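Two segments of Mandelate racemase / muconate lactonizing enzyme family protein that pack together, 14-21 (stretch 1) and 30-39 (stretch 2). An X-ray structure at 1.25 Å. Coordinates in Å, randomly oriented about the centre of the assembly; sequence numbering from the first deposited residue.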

# COMPACT_ATOMS: atom_id res chain seq x y z
N ARG A 14 36.58 34.39 9.28
CA ARG A 14 35.68 33.24 9.24
C ARG A 14 34.45 33.58 8.42
O ARG A 14 33.39 33.85 8.98
CB ARG A 14 35.27 32.84 10.66
CG ARG A 14 36.29 31.97 11.37
CD ARG A 14 36.77 30.91 10.39
NE ARG A 14 37.76 29.97 10.89
CZ ARG A 14 38.95 30.31 11.40
NH1 ARG A 14 39.31 31.58 11.52
NH2 ARG A 14 39.78 29.36 11.80
N THR A 15 34.58 33.56 7.09
CA THR A 15 33.56 34.16 6.23
C THR A 15 32.23 33.41 6.18
O THR A 15 31.24 33.96 5.70
CB THR A 15 34.05 34.37 4.78
OG1 THR A 15 34.48 33.11 4.25
CG2 THR A 15 35.20 35.37 4.74
N ASN A 16 32.20 32.16 6.65
CA ASN A 16 30.93 31.42 6.68
C ASN A 16 30.02 31.77 7.85
O ASN A 16 28.84 31.42 7.84
CB ASN A 16 31.17 29.91 6.66
CG ASN A 16 31.62 29.42 5.30
OD1 ASN A 16 31.12 29.88 4.27
ND2 ASN A 16 32.56 28.49 5.28
N LEU A 17 30.56 32.45 8.85
CA LEU A 17 29.81 32.70 10.08
C LEU A 17 29.00 33.99 10.06
O LEU A 17 29.46 35.02 9.55
CB LEU A 17 30.76 32.70 11.28
CG LEU A 17 31.06 31.30 11.82
CD1 LEU A 17 32.30 31.30 12.71
CD2 LEU A 17 29.87 30.75 12.58
N LEU A 18 27.81 33.94 10.65
CA LEU A 18 27.02 35.13 10.87
C LEU A 18 26.46 35.09 12.28
O LEU A 18 25.89 34.07 12.68
CB LEU A 18 25.85 35.20 9.88
CG LEU A 18 24.93 36.42 10.06
CD1 LEU A 18 25.69 37.70 9.75
CD2 LEU A 18 23.68 36.33 9.21
N TRP A 19 26.61 36.18 13.02
CA TRP A 19 25.92 36.35 14.30
C TRP A 19 24.79 37.34 14.16
O TRP A 19 24.90 38.35 13.43
CB TRP A 19 26.88 36.74 15.43
CG TRP A 19 27.86 35.66 15.66
CD1 TRP A 19 27.67 34.54 16.43
CD2 TRP A 19 29.14 35.51 15.04
NE1 TRP A 19 28.78 33.74 16.36
CE2 TRP A 19 29.69 34.30 15.51
CE3 TRP A 19 29.88 36.29 14.15
CZ2 TRP A 19 30.96 33.85 15.11
CZ3 TRP A 19 31.13 35.85 13.76
CH2 TRP A 19 31.66 34.64 14.24
N VAL A 20 23.69 37.05 14.83
CA VAL A 20 22.53 37.94 14.88
C VAL A 20 22.29 38.27 16.34
O VAL A 20 22.13 37.37 17.17
CB VAL A 20 21.29 37.24 14.29
CG1 VAL A 20 20.04 38.12 14.46
CG2 VAL A 20 21.51 36.91 12.82
N LEU A 21 22.28 39.56 16.65
CA LEU A 21 22.07 40.03 18.02
C LEU A 21 20.76 40.79 18.08
O LEU A 21 20.52 41.72 17.30
CB LEU A 21 23.23 40.90 18.50
CG LEU A 21 24.52 40.16 18.85
CD1 LEU A 21 25.30 39.77 17.61
CD2 LEU A 21 25.39 40.98 19.78
N GLY A 30 19.97 39.14 22.95
CA GLY A 30 20.08 37.73 22.62
C GLY A 30 21.07 37.51 21.49
O GLY A 30 21.15 38.31 20.55
N LEU A 31 21.82 36.42 21.59
CA LEU A 31 22.81 36.06 20.58
C LEU A 31 22.40 34.80 19.82
O LEU A 31 22.08 33.77 20.42
CB LEU A 31 24.16 35.83 21.25
CG LEU A 31 25.32 35.33 20.39
CD1 LEU A 31 25.67 36.31 19.27
CD2 LEU A 31 26.53 35.06 21.27
N GLY A 32 22.39 34.90 18.49
CA GLY A 32 22.16 33.76 17.63
C GLY A 32 23.24 33.68 16.57
O GLY A 32 24.07 34.58 16.44
N GLU A 33 23.22 32.61 15.78
CA GLU A 33 24.31 32.31 14.86
C GLU A 33 23.80 31.40 13.76
O GLU A 33 22.92 30.58 14.00
CB GLU A 33 25.43 31.61 15.63
CG GLU A 33 26.73 31.33 14.89
CD GLU A 33 27.64 30.44 15.73
OE1 GLU A 33 28.48 30.96 16.50
OE2 GLU A 33 27.46 29.21 15.66
N THR A 34 24.37 31.53 12.58
CA THR A 34 24.19 30.54 11.53
C THR A 34 25.46 30.47 10.68
O THR A 34 26.44 31.16 10.96
CB THR A 34 22.89 30.79 10.70
OG1 THR A 34 22.67 29.67 9.83
CG2 THR A 34 23.00 32.05 9.89
N PHE A 35 25.43 29.62 9.66
CA PHE A 35 26.63 29.26 8.93
C PHE A 35 26.27 29.06 7.47
O PHE A 35 25.23 28.46 7.16
CB PHE A 35 27.18 27.95 9.52
CG PHE A 35 28.60 27.63 9.15
CD1 PHE A 35 29.64 28.10 9.93
CD2 PHE A 35 28.90 26.81 8.07
CE1 PHE A 35 30.96 27.78 9.64
CE2 PHE A 35 30.22 26.49 7.76
CZ PHE A 35 31.25 26.98 8.55
N PHE A 36 27.15 29.55 6.59
CA PHE A 36 27.06 29.54 5.12
C PHE A 36 26.28 30.72 4.58
O PHE A 36 25.20 31.06 5.08
CB PHE A 36 26.49 28.24 4.53
CG PHE A 36 27.40 27.05 4.62
CD1 PHE A 36 28.73 27.12 4.22
CD2 PHE A 36 26.91 25.84 5.09
CE1 PHE A 36 29.56 26.00 4.31
CE2 PHE A 36 27.72 24.72 5.17
CZ PHE A 36 29.05 24.80 4.78
N GLY A 37 26.83 31.34 3.54
CA GLY A 37 26.17 32.45 2.87
C GLY A 37 25.93 33.60 3.82
O GLY A 37 24.85 34.20 3.81
N ALA A 38 26.93 33.93 4.62
CA ALA A 38 26.78 34.93 5.67
C ALA A 38 26.34 36.29 5.15
O ALA A 38 25.51 36.95 5.77
CB ALA A 38 28.07 35.05 6.47
N GLU A 39 26.88 36.74 4.01
CA GLU A 39 26.44 38.03 3.48
C GLU A 39 24.98 38.00 3.03
O GLU A 39 24.22 38.95 3.27
CB GLU A 39 27.32 38.47 2.31
CG GLU A 39 28.77 38.72 2.67
CD GLU A 39 29.61 39.05 1.44
OE1 GLU A 39 29.06 39.06 0.32
OE2 GLU A 39 30.83 39.27 1.60
O HOH W 1 29.56 33.14 3.67
O HOH W 2 25.77 32.56 7.67
O HOH W 3 29.38 30.50 2.55

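The two stretches pair as antiparallel strands. Their axes approach to 4.5 Å, and their N-to-C directions differ by 156°. Leu-18 lies opposite Thr-34 in a hydrogen-bonded pair: Leu-18 N donates to Thr-34 O at 3.1 Å, and Thr-34 N donates to Leu-18 O at 3.0 Å. Val-20 and Gly-32 repeat the pattern, with Val-20 N to Gly-32 O at 3.0 Å and Gly-32 N to Val-20 O at 2.8 Å. The pairs Leu-17 with Phe-35, Trp-19 with Glu-33 and Leu-21 with Leu-31 are not hydrogen-bonded in this way. In these pairs several CA atoms lie close to carbonyl oxygens across the contact. Glu-33 CA lies 3.2 Å from Leu-18 O, and Trp-19 CA lies 3.3 Å from Gly-32 O; both are CA-H...O contacts.

The backbone pairing extends to Asn-16, whose O accepts a hydrogen bond from Phe-36 N at 2.8 Å. A type I turn from Arg-14 to Leu-17 leads into the pairing, with Leu-17 as the last residue of the turn and the partner of Phe-35. It is closed by Leu-17 N donating to Arg-14 O at 3.2 Å.

Beyond Phe-36, stretch 2 passes through Gly-37, the N-cap residue, into a helix. Gly-37 has a positive phi of 60°, which favours glycine. Waters join this region to the turn. Water 1 donates to Thr-15 O at 2.8 Å and accepts from Ala-38 N at 2.9 Å. Water 3 donates to Asn-16 OD1 at 2.5 Å and accepts from Gly-37 N at 2.9 Å.

Side chains alternate between the two faces of the sheet. Leu-17, Trp-19, Leu-21, Leu-31, Glu-33 and Phe-35 share one face. On it, Trp-19 NE1 donates to Glu-33 OE1 at 2.8 Å, and the carboxylate oxygen sits at the edge of the indole, near its plane. This bond gives the buried indole N-H an acceptor. Both Glu-33 carboxylate oxygens are also hydrogen-bonded elsewhere in the structure. Leu-31 CD1 bridges two neighbours, 3.9 Å from Trp-19 CD1 and 3.9 Å from Leu-21 CD1.

Phe-35 meets two residues of stretch 1. Asn-16 CB lies over one ring face, 3.6 Å from the Phe-35 ring centroid and 17° off the normal, a CH-pi contact. Leu-17 CD2 lies at the ring edge, 3.8 Å from Phe-35 CD1.

Leu-18, Val-20 and Thr-34 point to the other face. Ala-38 points toward stretch 1 and packs against Leu-18, with Leu-18 CB to Ala-38 CB at 4.1 Å. The same methyl is close to backbone carbonyls, with Ala-38 CB 3.4 Å from both Thr-15 O and Leu-17 O.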